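Local coordinates for oxidase/hydroxylase (Streptomyces hygroscopicus subsp. hygroscopicus, PDB 4XCB), which catalyses an oxidative cyclization in orthosomycin biosynthesis, binding hygromycin B, a metal ion and 2-oxoglutarate, which it probably consumes as co-substrate, at the interface of chains A and B and the interface of chains A and C. Coordinates in Å, arbitrary orientation; residue numbers count along the deposited sequence, not the author numbering. Chains: chain A/B/C, oxidase/hydroxylase.

Contact 1: the interface of chains A and B. Residues chain A 13, 16-17; chain B 162, 165, 167-169.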
# COMPACT_ATOMS: atom_id res chain seq x y z
N TYR A 13 9.43 15.38 -4.97
CA TYR A 13 9.80 14.78 -3.70
C TYR A 13 9.08 15.49 -2.57
O TYR A 13 8.51 14.84 -1.68
CB TYR A 13 11.31 14.85 -3.46
CG TYR A 13 11.73 14.23 -2.14
CD1 TYR A 13 12.12 12.89 -2.07
CD2 TYR A 13 11.72 14.96 -0.96
CE1 TYR A 13 12.52 12.32 -0.87
CE2 TYR A 13 12.10 14.40 0.24
CZ TYR A 13 12.49 13.08 0.28
OH TYR A 13 12.86 12.55 1.49
N ASP A 16 5.24 14.89 -2.59
CA ASP A 16 4.96 13.55 -2.11
C ASP A 16 5.10 13.50 -0.60
O ASP A 16 4.25 12.96 0.10
CB ASP A 16 5.91 12.55 -2.76
CG ASP A 16 5.84 11.18 -2.13
OD1 ASP A 16 4.73 10.61 -2.02
OD2 ASP A 16 6.91 10.65 -1.75
N THR A 17 6.18 14.08 -0.09
CA THR A 17 6.48 13.86 1.32
C THR A 17 5.70 14.78 2.26
O THR A 17 5.51 14.45 3.42
CB THR A 17 7.98 14.03 1.61
OG1 THR A 17 8.46 15.26 1.06
CG2 THR A 17 8.76 12.86 1.02
N SER B 162 10.12 11.84 5.10
CA SER B 162 11.05 11.07 4.30
C SER B 162 10.92 9.57 4.59
O SER B 162 11.40 8.76 3.82
CB SER B 162 12.48 11.53 4.53
OG SER B 162 12.78 11.45 5.91
N ALA B 165 8.61 8.45 1.84
CA ALA B 165 8.98 8.95 0.52
C ALA B 165 8.88 7.87 -0.55
O ALA B 165 9.27 6.72 -0.32
CB ALA B 165 10.39 9.53 0.54
N PHE B 167 10.11 8.79 -3.75
CA PHE B 167 11.14 9.21 -4.69
C PHE B 167 12.49 9.26 -3.96
O PHE B 167 12.51 9.55 -2.76
CB PHE B 167 10.85 10.61 -5.27
CG PHE B 167 9.61 10.69 -6.11
CD1 PHE B 167 9.60 10.22 -7.41
CD2 PHE B 167 8.46 11.28 -5.60
CE1 PHE B 167 8.45 10.32 -8.19
CE2 PHE B 167 7.31 11.39 -6.38
CZ PHE B 167 7.31 10.90 -7.67
N PRO B 168 13.59 8.98 -4.67
CA PRO B 168 14.93 9.13 -4.08
C PRO B 168 15.39 10.59 -4.12
O PRO B 168 15.09 11.30 -5.08
CB PRO B 168 15.80 8.24 -4.96
CG PRO B 168 15.13 8.28 -6.29
CD PRO B 168 13.64 8.36 -6.01
N LEU B 169 16.09 11.02 -3.08
CA LEU B 169 16.52 12.41 -2.97
C LEU B 169 18.01 12.60 -3.24
O LEU B 169 18.40 13.55 -3.92
CB LEU B 169 16.17 12.96 -1.59
CG LEU B 169 16.59 14.41 -1.34
CD1 LEU B 169 15.80 15.34 -2.25
CD2 LEU B 169 16.38 14.77 0.12
O HOH W 1 9.41 11.45 -2.36
O HOH W 2 13.50 9.88 1.74
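The N-terminal helix 9-18 of chain A packs through A:Tyr13 on B:Ala165 and B:Leu169, in the segment of chain B that runs from the 3-10 helix 162-164 into the loop after it. A:Tyr13 buries 71 Å² against chain B. With CG opposite the backbone N (chi1 -180°), its ring lies along the helix toward the C-terminal turn, one face on A:Thr17 and the other turned to chain B. B:Leu169 comes over that second face with its CB, 3.8 Å from A:Tyr13 CE1 and toward the rim. The two side chains cross at about a right angle. The methyl CG2 of A:Thr17 on the first face helps fix how the ring is turned. The carbonyl O of B:Phe167 meets the ring edge in plane, 3.4 Å from A:Tyr13 CE1. The methyl CB of B:Ala165 packs 3.7 Å from A:Thr17 CG2. Two waters bridge the chains. Water 2 lies 2.8 Å from the phenol OH of A:Tyr13 and continues to the carbonyl O of B:Ser162. Water 1 sits 2.7 Å from the carboxylate OD2 of A:Asp16 and joins it to the backbone N of B:Phe167, 3.1 Å from that water. Within the helix, the hydroxyl OG1 of A:Thr17 bonds back to the carbonyl O of A:Tyr13. The patch and its two-fold twin probably help hold chains A and B together in the deposited assembly.

Contact 2: the interface of chains A and C. Residues chain A 83-84, 130, 133, 135; chain C 119-121.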
# COMPACT_ATOMS: atom_id res chain seq x y z
N ASN A 83 -2.08 12.72 -12.62
CA ASN A 83 -1.73 11.71 -13.61
C ASN A 83 -2.92 10.85 -14.06
O ASN A 83 -2.84 9.62 -14.19
CB ASN A 83 -0.59 10.83 -13.08
CG ASN A 83 0.76 11.53 -13.18
OD1 ASN A 83 1.21 11.87 -14.28
ND2 ASN A 83 1.40 11.76 -12.03
N GLN A 84 -4.04 11.53 -14.28
CA GLN A 84 -5.27 10.96 -14.85
C GLN A 84 -5.82 11.94 -15.87
O GLN A 84 -5.50 13.13 -15.80
CB GLN A 84 -6.33 10.71 -13.78
CG GLN A 84 -5.89 9.81 -12.66
CD GLN A 84 -5.98 8.34 -13.04
OE1 GLN A 84 -7.05 7.75 -13.04
NE2 GLN A 84 -4.85 7.75 -13.34
N HIS A 130 2.82 4.83 -8.18
CA HIS A 130 3.09 3.67 -9.00
C HIS A 130 4.04 4.03 -10.13
O HIS A 130 3.79 4.97 -10.89
CB HIS A 130 1.77 3.11 -9.54
CG HIS A 130 1.92 1.89 -10.39
ND1 HIS A 130 2.36 0.68 -9.89
CD2 HIS A 130 1.67 1.69 -11.71
CE1 HIS A 130 2.35 -0.22 -10.87
NE2 HIS A 130 1.94 0.38 -11.98
N LYS A 133 5.18 7.67 -10.70
CA LYS A 133 4.15 8.69 -10.80
C LYS A 133 3.28 8.75 -9.56
O LYS A 133 2.87 7.71 -9.04
CB LYS A 133 3.28 8.44 -12.03
CG LYS A 133 4.01 8.65 -13.35
CD LYS A 133 3.04 8.65 -14.51
CE LYS A 133 3.74 8.94 -15.83
NZ LYS A 133 4.75 7.90 -16.16
N TYR A 135 -0.38 9.55 -8.00
CA TYR A 135 -1.77 9.52 -8.40
C TYR A 135 -2.64 10.05 -7.26
O TYR A 135 -3.05 9.30 -6.38
CB TYR A 135 -2.18 8.09 -8.79
CG TYR A 135 -1.46 7.57 -10.01
CD1 TYR A 135 -1.92 7.87 -11.29
CD2 TYR A 135 -0.33 6.78 -9.88
CE1 TYR A 135 -1.28 7.38 -12.42
CE2 TYR A 135 0.33 6.29 -11.01
CZ TYR A 135 -0.15 6.60 -12.28
OH TYR A 135 0.48 6.14 -13.41
N VAL C 119 0.37 6.16 -18.16
CA VAL C 119 0.02 5.92 -16.76
C VAL C 119 -0.45 4.49 -16.56
O VAL C 119 -0.91 3.85 -17.50
CB VAL C 119 -1.05 6.91 -16.26
CG1 VAL C 119 -0.51 8.33 -16.32
CG2 VAL C 119 -2.37 6.79 -17.05
N GLY C 120 -0.32 4.00 -15.34
CA GLY C 120 -0.53 2.59 -15.07
C GLY C 120 -1.41 2.36 -13.87
O GLY C 120 -1.45 1.28 -13.31
N ARG C 121 -2.12 3.41 -13.46
CA ARG C 121 -3.19 3.29 -12.47
C ARG C 121 -4.44 3.95 -13.01
O ARG C 121 -4.35 4.98 -13.66
CB ARG C 121 -2.79 3.95 -11.15
CG ARG C 121 -1.82 3.12 -10.33
CD ARG C 121 -2.61 2.05 -9.57
NE ARG C 121 -1.76 1.16 -8.79
CZ ARG C 121 -1.09 0.14 -9.32
NH1 ARG C 121 -1.17 -0.10 -10.62
NH2 ARG C 121 -0.35 -0.64 -8.55
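Strands 128-130 and 133-135 of chain A, with the loop at 83-84 after helix 72-82, meet the end of strand 118-119 of chain C and the loop that follows it. The protein belongs to the PhyH family, built on a double-stranded beta-helix. C:Arg121 lies across two aromatic rings of chain A. Its CB sits over the centre of the A:Tyr135 ring, 3.7 Å from the centroid, as a CH-pi contact. The chain then bends at chi2 (-81°), and the guanidinium stacks on the A:His130 imidazole with the planes 22° apart. NH1 of C:Arg121 stands over the middle of that ring, 3.4 Å from its centroid, in a cation-pi contact. This may disfavour a positive charge on A:His130. The phenol OH of A:Tyr135 accepts a nearly straight bond from the backbone N of C:Gly120 at 3.0 Å (167° at H). At the ring edge, in plane, lies CB of C:Val119, 3.9 Å from A:Tyr135 CE1. A:Gln84 holds the other flank of the loop. Its amide NE2 gives a bond to the carbonyl O of C:Arg121 at 2.8 Å, approaching from above the carbonyl plane. The same NE2 also bonds the carbonyl O of A:Asn83 at 2.9 Å, so two acceptors, one from each chain, fix the turn of this amide. The methyl CG1 of C:Val119 lies 3.4 Å from that carbonyl O of A:Asn83.

The centres of contact 1 and contact 2 lie about 16 Å apart, measured between their C-alpha atoms. They share no residue, and chain A uses different elements in each: an N-terminal helix in contact 1, strands and a loop in contact 2. Chain A therefore faces chains B and C with separate but neighbouring surfaces. Each interface is two-fold symmetric, so every chain can offer both sides of both contacts. Two distinct two-fold interfaces on one subunit fit the four-copy deposited assembly. The crystal alone does not establish a tetramer in solution.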